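Local coordinates for protein inorganic pyrophosphatase (Helicobacter pylori, PDB 2BQX) that probably catalyses the magnesium-dependent hydrolysis of inorganic pyrophosphate to two phosphate ions, working as a homohexamer, at residues H24-K28 and A47-P51; R42-G46 and Y140-P145; A52-F56 and V68-S74. The contacts are given in a common frame with arbitrary orientation. Residues are numbered along the deposited sequence.

Contact 1 of 3, residues H24-K28 and A47-P51; sequences HSNIK and AQNYP
A turning segment, 24-28, which becomes strand at Ile27, meets the irregular but largely extended 47-51. The CA atoms come closest at Asn26 and Asn49, 4.7 Å apart.

Backbone hydrogen bonds hold the two together. His24 N donates to Tyr50 O (2.8 Å, 163° at the hydrogen) and Tyr50 N donates to Ser25 O (2.9 Å, 171°), so Tyr50 uses both its amide and its carbonyl. Asn49 CA adds a CH...O contact to Ser25 O at 3.5 Å. His24 takes a positive phi (79°, psi -11°), whereas Asn49 (-152°/144°) and Tyr50 (-59°/125°) are extended.

Ser25 shapes its own segment: with chi1 t, its short hydroxyl reaches back so that OG accepts from Ile27 N at 3.0 Å, an ST turn that leads into the beta hairpin of strands 27-31 and 38-43. In the pyrophosphatase fold this hairpin carries Lys28 and Arg42, both predicted substrate-binding residues.

Tyr50 (chi1 m) turns the edge of its ring to Ser25 O and is long enough to bring OH to 3.8 Å from Lys28 CD, while an all-trans start to the Lys28 chain carries NZ onward to a salt bridge with Asp41. Asn49 CB lies 3.1 Å from His24 O, and Asn26 CB 3.5 Å from Gln48 O.

One water joins the exposed end, 2.8 Å from His24 ND1 and donating to Tyr50 O at 3.3 Å.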
loop_
_atom_site.group_PDB
_atom_site.type_symbol
_atom_site.label_atom_id
_atom_site.label_comp_id
_atom_site.label_asym_id
_atom_site.label_seq_id
_atom_site.Cartn_x
_atom_site.Cartn_y
_atom_site.Cartn_z
ATOM N N HIS A 24 10.958 3.585 3.928
ATOM C CA HIS A 24 9.926 4.274 3.143
ATOM C C HIS A 24 8.938 5.105 3.953
ATOM O O HIS A 24 8.170 5.882 3.386
ATOM C CB HIS A 24 9.132 3.283 2.274
ATOM C CG HIS A 24 9.976 2.535 1.289
ATOM N ND1 HIS A 24 10.802 3.171 0.389
ATOM C CD2 HIS A 24 10.122 1.207 1.062
ATOM C CE1 HIS A 24 11.424 2.269 -0.349
ATOM N NE2 HIS A 24 11.029 1.071 0.038
ATOM N N SER A 25 8.947 4.951 5.271
ATOM C CA SER A 25 8.024 5.702 6.115
ATOM C C SER A 25 8.498 7.137 6.325
ATOM O O SER A 25 9.687 7.432 6.189
ATOM C CB SER A 25 7.880 5.009 7.477
ATOM O OG SER A 25 7.056 5.765 8.350
ATOM N N ASN A 26 7.562 8.031 6.638
ATOM C CA ASN A 26 7.906 9.420 6.923
ATOM C C ASN A 26 7.578 9.670 8.398
ATOM O O ASN A 26 7.507 10.810 8.848
ATOM C CB ASN A 26 7.130 10.389 6.011
ATOM C CG ASN A 26 5.628 10.362 6.246
ATOM O OD1 ASN A 26 5.085 9.388 6.771
ATOM N ND2 ASN A 26 4.944 11.436 5.838
ATOM N N ILE A 27 7.399 8.589 9.150
ATOM C CA ILE A 27 7.092 8.700 10.572
ATOM C C ILE A 27 8.216 8.112 11.413
ATOM O O ILE A 27 8.522 6.922 11.321
ATOM C CB ILE A 27 5.790 7.961 10.945
ATOM C CG1 ILE A 27 4.613 8.527 10.143
ATOM C CG2 ILE A 27 5.530 8.115 12.454
ATOM C CD1 ILE A 27 3.314 7.767 10.332
ATOM N N LYS A 28 8.837 8.947 12.234
ATOM C CA LYS A 28 9.906 8.475 13.105
ATOM C C LYS A 28 9.329 8.122 14.472
ATOM O O LYS A 28 8.704 8.965 15.117
ATOM C CB LYS A 28 10.968 9.562 13.279
ATOM C CG LYS A 28 12.073 9.211 14.268
ATOM C CD LYS A 28 13.041 10.376 14.426
ATOM C CE LYS A 28 14.206 10.031 15.347
ATOM N NZ LYS A 28 13.765 9.799 16.745
ATOM N N ALA A 47 8.628 16.319 1.850
ATOM C CA ALA A 47 8.103 15.227 1.037
ATOM C C ALA A 47 9.226 14.215 0.869
ATOM O O ALA A 47 9.780 14.057 -0.217
ATOM C CB ALA A 47 7.662 15.768 -0.318
ATOM N N GLN A 48 9.554 13.534 1.960
ATOM C CA GLN A 48 10.632 12.559 1.963
ATOM C C GLN A 48 10.237 11.281 2.683
ATOM O O GLN A 48 9.169 11.198 3.277
ATOM C CB GLN A 48 11.864 13.163 2.643
ATOM C CG GLN A 48 12.491 14.320 1.876
ATOM C CD GLN A 48 13.502 15.089 2.707
ATOM O OE1 GLN A 48 13.138 15.915 3.549
ATOM N NE2 GLN A 48 14.779 14.816 2.479
ATOM N N ASN A 49 11.106 10.281 2.614
ATOM C CA ASN A 49 10.853 9.017 3.277
ATOM C C ASN A 49 12.184 8.381 3.621
ATOM O O ASN A 49 13.152 8.526 2.873
ATOM C CB ASN A 49 10.018 8.099 2.379
ATOM C CG ASN A 49 10.325 8.275 0.904
ATOM O OD1 ASN A 49 9.860 9.224 0.256
ATOM N ND2 ASN A 49 11.113 7.360 0.363
ATOM N N TYR A 50 12.250 7.698 4.759
ATOM C CA TYR A 50 13.504 7.075 5.168
ATOM C C TYR A 50 14.003 6.068 4.143
ATOM O O TYR A 50 13.288 5.148 3.755
ATOM C CB TYR A 50 13.358 6.422 6.545
ATOM C CG TYR A 50 13.485 7.416 7.669
ATOM C CD1 TYR A 50 12.428 8.254 8.015
ATOM C CD2 TYR A 50 14.684 7.541 8.372
ATOM C CE1 TYR A 50 12.564 9.192 9.038
ATOM C CE2 TYR A 50 14.830 8.475 9.387
ATOM C CZ TYR A 50 13.769 9.294 9.717
ATOM O OH TYR A 50 13.916 10.214 10.734
ATOM N N PRO A 51 15.250 6.242 3.686
ATOM C CA PRO A 51 15.867 5.363 2.688
ATOM C C PRO A 51 16.259 3.977 3.181
ATOM O O PRO A 51 16.750 3.152 2.410
ATOM C CB PRO A 51 17.065 6.177 2.219
ATOM C CG PRO A 51 17.494 6.858 3.471
ATOM C CD PRO A 51 16.177 7.321 4.078
HETATM O O HOH W 1 12.683 5.256 0.539
#

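Contact 2 of 3, residues R42-G46 and Y140-P145; sequences RVLYG and YKDLEP
Tyr140 (chi1 p) meets Leu44 CD2 edge-on with its ring CD2, 3.9 Å away. No direct hydrogen bond joins the backbones, but two waters lie between. The first, 3.0 Å from Tyr140 O and 2.7 Å from Glu144 OE2, accepts a hydrogen bond from Tyr45 N (2.8 Å); the second, 2.7 Å from Tyr140 O, accepts one from Gly46 N (2.9 Å). Lys141 opens a type I turn, Glu144 N to Lys141 O 3.1 Å. Leu143 (CA 6.1 Å from Tyr45 CA) sets CB 3.7 Å from Tyr45 CB and CD1 3.8 Å from Gly46 CA, where glycine offers a bare backbone. Glu144 CG sits over the Tyr45 ring, 3.6 Å from the centroid (CH-pi), while OE1 forms a salt bridge with Arg42 NH2 (3.0 Å). Arg42 NE is hydrogen-bonded to Lys111 O of a neighbouring subunit. Pro145 CD lies 4.2 Å from Tyr45 CE2. Joining strand 38-43 to the loop after helix 127-139 brings together Arg42 and Tyr140, both predicted to bind substrate, consistent with one active-site wall.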
loop_
_atom_site.group_PDB
_atom_site.type_symbol
_atom_site.label_atom_id
_atom_site.label_comp_id
_atom_site.label_asym_id
_atom_site.label_seq_id
_atom_site.Cartn_x
_atom_site.Cartn_y
_atom_site.Cartn_z
ATOM N N ARG A 42 8.245 12.003 15.397
ATOM C CA ARG A 42 8.214 13.054 14.394
ATOM C C ARG A 42 7.684 12.591 13.054
ATOM O O ARG A 42 7.870 11.443 12.667
ATOM C CB ARG A 42 9.635 13.601 14.209
ATOM C CG ARG A 42 9.811 14.599 13.077
ATOM C CD ARG A 42 9.155 15.924 13.414
ATOM N NE ARG A 42 9.451 16.327 14.786
ATOM C CZ ARG A 42 10.676 16.472 15.279
ATOM N NH1 ARG A 42 10.840 16.837 16.545
ATOM N NH2 ARG A 42 11.737 16.259 14.506
ATOM N N VAL A 43 6.999 13.495 12.366
ATOM C CA VAL A 43 6.510 13.219 11.028
ATOM C C VAL A 43 7.333 14.186 10.197
ATOM O O VAL A 43 7.306 15.396 10.435
ATOM C CB VAL A 43 5.011 13.539 10.856
ATOM C CG1 VAL A 43 4.596 13.258 9.419
ATOM C CG2 VAL A 43 4.172 12.682 11.805
ATOM N N LEU A 44 8.088 13.652 9.246
ATOM C CA LEU A 44 8.946 14.483 8.398
ATOM C C LEU A 44 8.203 15.705 7.862
ATOM O O LEU A 44 7.065 15.601 7.408
ATOM C CB LEU A 44 9.488 13.649 7.232
ATOM C CG LEU A 44 10.410 12.477 7.587
ATOM C CD1 LEU A 44 10.811 11.750 6.318
ATOM C CD2 LEU A 44 11.657 12.997 8.312
ATOM N N TYR A 45 8.854 16.862 7.923
ATOM C CA TYR A 45 8.263 18.108 7.441
ATOM C C TYR A 45 8.231 18.152 5.918
ATOM O O TYR A 45 7.364 18.788 5.329
ATOM C CB TYR A 45 9.074 19.309 7.928
ATOM C CG TYR A 45 8.857 19.712 9.375
ATOM C CD1 TYR A 45 8.671 18.760 10.376
ATOM C CD2 TYR A 45 8.911 21.056 9.745
ATOM C CE1 TYR A 45 8.548 19.145 11.722
ATOM C CE2 TYR A 45 8.796 21.452 11.073
ATOM C CZ TYR A 45 8.615 20.492 12.055
ATOM O OH TYR A 45 8.514 20.886 13.373
ATOM N N GLY A 46 9.191 17.479 5.291
ATOM C CA GLY A 46 9.265 17.483 3.846
ATOM C C GLY A 46 8.686 16.259 3.177
ATOM O O GLY A 46 8.303 15.286 3.834
ATOM N N TYR A 140 16.654 16.248 5.160
ATOM C CA TYR A 140 15.427 15.925 5.880
ATOM C C TYR A 140 15.071 16.829 7.057
ATOM O O TYR A 140 13.935 16.811 7.535
ATOM C CB TYR A 140 15.441 14.449 6.301
ATOM C CG TYR A 140 16.143 14.117 7.600
ATOM C CD1 TYR A 140 17.458 14.515 7.839
ATOM C CD2 TYR A 140 15.505 13.337 8.567
ATOM C CE1 TYR A 140 18.121 14.135 9.010
ATOM C CE2 TYR A 140 16.157 12.953 9.736
ATOM C CZ TYR A 140 17.464 13.355 9.947
ATOM O OH TYR A 140 18.119 12.962 11.091
ATOM N N LYS A 141 16.030 17.622 7.518
ATOM C CA LYS A 141 15.768 18.544 8.616
ATOM C C LYS A 141 15.822 19.990 8.143
ATOM O O LYS A 141 15.783 20.910 8.957
ATOM C CB LYS A 141 16.761 18.331 9.762
ATOM C CG LYS A 141 16.458 17.119 10.612
ATOM C CD LYS A 141 17.395 17.036 11.797
ATOM C CE LYS A 141 17.015 15.893 12.708
ATOM N NZ LYS A 141 17.896 15.851 13.911
ATOM N N ASP A 142 15.902 20.196 6.831
ATOM C CA ASP A 142 15.949 21.557 6.291
ATOM C C ASP A 142 14.808 22.415 6.825
ATOM O O ASP A 142 15.032 23.524 7.302
ATOM C CB ASP A 142 15.861 21.571 4.756
ATOM C CG ASP A 142 17.147 21.127 4.066
ATOM O OD1 ASP A 142 18.224 21.125 4.706
ATOM O OD2 ASP A 142 17.069 20.797 2.859
ATOM N N LEU A 143 13.586 21.894 6.742
ATOM C CA LEU A 143 12.400 22.630 7.173
ATOM C C LEU A 143 12.211 22.770 8.678
ATOM O O LEU A 143 11.369 23.539 9.125
ATOM C CB LEU A 143 11.145 21.993 6.563
ATOM C CG LEU A 143 11.065 22.036 5.032
ATOM C CD1 LEU A 143 9.909 21.175 4.550
ATOM C CD2 LEU A 143 10.899 23.474 4.560
ATOM N N GLU A 144 12.969 22.015 9.464
ATOM C CA GLU A 144 12.834 22.113 10.908
ATOM C C GLU A 144 13.651 23.290 11.409
ATOM O O GLU A 144 14.858 23.360 11.195
ATOM C CB GLU A 144 13.280 20.821 11.579
ATOM C CG GLU A 144 12.294 19.684 11.379
ATOM C CD GLU A 144 12.706 18.423 12.095
ATOM O OE1 GLU A 144 13.219 18.534 13.225
ATOM O OE2 GLU A 144 12.502 17.321 11.535
ATOM N N PRO A 145 12.993 24.249 12.072
ATOM C CA PRO A 145 13.699 25.423 12.588
ATOM C C PRO A 145 14.741 25.104 13.655
ATOM O O PRO A 145 14.536 24.238 14.504
ATOM C CB PRO A 145 12.566 26.299 13.115
ATOM C CG PRO A 145 11.502 25.304 13.483
ATOM C CD PRO A 145 11.548 24.341 12.335
HETATM O O HOH W 2 11.409 16.990 9.087
HETATM O O HOH W 3 11.855 16.436 5.818
#

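Contact 3 of 3, residues A52-F56 and V68-S74; sequences ANYGF and VDALVLS
Leu71 CD2 touches the edge of the Tyr54 ring at CD2 (3.3 Å) and reaches Ala52 CB at 4.3 Å, itself 4.0 Å from Leu73 CD1. Leu71 is long enough to extend on to Ile133 and Phe137 of helix 127-139, whereas Ala52 is small enough to fit against Val72 O (CB at 3.8 Å).

Beneath these side chains, strands 53-56 and 69-72 run antiparallel (152°, axes 4.5 Å apart). Asn53-Val72 and Gly55-Ala70 are hydrogen-bonded pairs: Asn53 N to Val72 O 3.2 Å, Val72 N to Asn53 O 2.8 Å, Gly55 N to Ala70 O and Ala70 N to Gly55 O both 2.9 Å. Tyr54-Leu71 (CA atoms 4.6 Å apart) and Phe56-Asp69 (4.3 Å) are non-hydrogen-bonded. The two strands belong to the curled sheet, the beta barrel of the family I pyrophosphatase fold, with strands 14-21 and 99-108 flanking them.

Asn53, on the Val72 face, adds a weak hydrogen bond from ND2 to Val72 O (3.3 Å); ND2 also bonds to Val76 O, and OD1 accepts from Lys23 N. On the other face, Tyr54 (chi1 t) sends OH to 2.9 Å from Asp69 OD2; Lys103 NZ meets both. Asp69 is predicted to bind two Mg(2+) ions and Tyr54 the substrate.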
loop_
_atom_site.group_PDB
_atom_site.type_symbol
_atom_site.label_atom_id
_atom_site.label_comp_id
_atom_site.label_asym_id
_atom_site.label_seq_id
_atom_site.Cartn_x
_atom_site.Cartn_y
_atom_site.Cartn_z
ATOM N N ALA A 52 16.044 3.724 4.465
ATOM C CA ALA A 52 16.359 2.418 5.042
ATOM C C ALA A 52 15.638 2.274 6.356
ATOM O O ALA A 52 15.050 3.224 6.858
ATOM C CB ALA A 52 17.861 2.282 5.281
ATOM N N ASN A 53 15.680 1.069 6.903
ATOM C CA ASN A 53 15.086 0.827 8.199
ATOM C C ASN A 53 16.077 1.513 9.130
ATOM O O ASN A 53 17.272 1.569 8.834
ATOM C CB ASN A 53 15.004 -0.673 8.461
ATOM C CG ASN A 53 14.083 -1.377 7.475
ATOM O OD1 ASN A 53 12.868 -1.138 7.466
ATOM N ND2 ASN A 53 14.655 -2.243 6.632
ATOM N N TYR A 54 15.578 2.033 10.242
ATOM C CA TYR A 54 16.407 2.776 11.179
ATOM C C TYR A 54 16.151 2.375 12.627
ATOM O O TYR A 54 15.004 2.197 13.027
ATOM C CB TYR A 54 16.094 4.260 10.990
ATOM C CG TYR A 54 16.931 5.211 11.798
ATOM C CD1 TYR A 54 16.712 5.395 13.168
ATOM C CD2 TYR A 54 17.940 5.946 11.187
ATOM C CE1 TYR A 54 17.490 6.296 13.901
ATOM C CE2 TYR A 54 18.713 6.840 11.902
ATOM C CZ TYR A 54 18.487 7.012 13.253
ATOM O OH TYR A 54 19.275 7.905 13.936
ATOM N N GLY A 55 17.215 2.248 13.415
ATOM C CA GLY A 55 17.034 1.874 14.804
ATOM C C GLY A 55 18.257 2.129 15.665
ATOM O O GLY A 55 19.115 2.940 15.318
ATOM N N PHE A 56 18.342 1.437 16.792
ATOM C CA PHE A 56 19.482 1.613 17.686
ATOM C C PHE A 56 19.965 0.272 18.218
ATOM O O PHE A 56 19.245 -0.727 18.167
ATOM C CB PHE A 56 19.097 2.528 18.855
ATOM C CG PHE A 56 18.122 1.907 19.819
ATOM C CD1 PHE A 56 18.568 1.061 20.836
ATOM C CD2 PHE A 56 16.753 2.140 19.692
ATOM C CE1 PHE A 56 17.669 0.457 21.705
ATOM C CE2 PHE A 56 15.846 1.541 20.556
ATOM C CZ PHE A 56 16.303 0.695 21.567
ATOM N N VAL A 68 23.717 3.943 20.259
ATOM C CA VAL A 68 24.234 4.225 18.920
ATOM C C VAL A 68 23.193 3.856 17.858
ATOM O O VAL A 68 22.541 2.815 17.957
ATOM C CB VAL A 68 25.561 3.458 18.671
ATOM C CG1 VAL A 68 25.334 1.957 18.772
ATOM C CG2 VAL A 68 26.134 3.829 17.313
ATOM N N ASP A 69 23.030 4.717 16.855
ATOM C CA ASP A 69 22.043 4.498 15.789
ATOM C C ASP A 69 22.573 3.607 14.677
ATOM O O ASP A 69 23.772 3.564 14.417
ATOM C CB ASP A 69 21.615 5.825 15.149
ATOM C CG ASP A 69 20.911 6.749 16.112
ATOM O OD1 ASP A 69 20.029 6.275 16.865
ATOM O OD2 ASP A 69 21.230 7.955 16.091
ATOM N N ALA A 70 21.666 2.919 13.999
ATOM C CA ALA A 70 22.055 2.054 12.902
ATOM C C ALA A 70 20.997 2.064 11.814
ATOM O O ALA A 70 19.802 2.085 12.101
ATOM C CB ALA A 70 22.258 0.638 13.400
ATOM N N LEU A 71 21.451 2.081 10.569
ATOM C CA LEU A 71 20.549 2.019 9.440
ATOM C C LEU A 71 20.666 0.574 9.004
ATOM O O LEU A 71 21.771 0.035 8.930
ATOM C CB LEU A 71 21.020 2.929 8.308
ATOM C CG LEU A 71 20.811 4.431 8.533
ATOM C CD1 LEU A 71 21.565 5.230 7.470
ATOM C CD2 LEU A 71 19.323 4.737 8.467
ATOM N N VAL A 72 19.536 -0.075 8.762
ATOM C CA VAL A 72 19.568 -1.454 8.304
ATOM C C VAL A 72 19.043 -1.439 6.876
ATOM O O VAL A 72 17.846 -1.296 6.654
ATOM C CB VAL A 72 18.691 -2.373 9.187
ATOM C CG1 VAL A 72 18.754 -3.803 8.656
ATOM C CG2 VAL A 72 19.190 -2.337 10.633
ATOM N N LEU A 73 19.957 -1.546 5.915
ATOM C CA LEU A 73 19.602 -1.542 4.501
ATOM C C LEU A 73 18.987 -2.874 4.100
ATOM O O LEU A 73 19.481 -3.939 4.461
ATOM C CB LEU A 73 20.838 -1.243 3.650
ATOM C CG LEU A 73 21.245 0.235 3.579
ATOM C CD1 LEU A 73 21.512 0.784 4.969
ATOM C CD2 LEU A 73 22.476 0.374 2.701
ATOM N N SER A 74 17.900 -2.809 3.347
ATOM C CA SER A 74 17.198 -4.014 2.943
ATOM C C SER A 74 16.242 -3.635 1.839
ATOM O O SER A 74 15.948 -2.459 1.649
ATOM C CB SER A 74 16.398 -4.568 4.131
ATOM O OG SER A 74 15.511 -5.592 3.714
#

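Contacts 1 and 2 touch, with centres about 10 Å apart, across the hairpin of strands 27-31 and 38-43: Lys28 N lies 2.7 Å from Arg42 O and Asn26 O 2.9 Å from Leu44 N, both probable hydrogen bonds. Residues 47-51 run straight into 52-56, so contact 1 leads into contact 3, whose centre is about 13 Å from that of contact 1 and 19 Å from that of contact 2. Each contact contributes residues predicted to act in the active site: Lys28 and Arg42, side chains about 4 Å apart; Tyr140 and Tyr54, side chains about 6 Å apart; and the predicted Mg(2+) ligand Asp69, its side chain about 4 Å from that of Asp101 and 5 Å from that of Asp64.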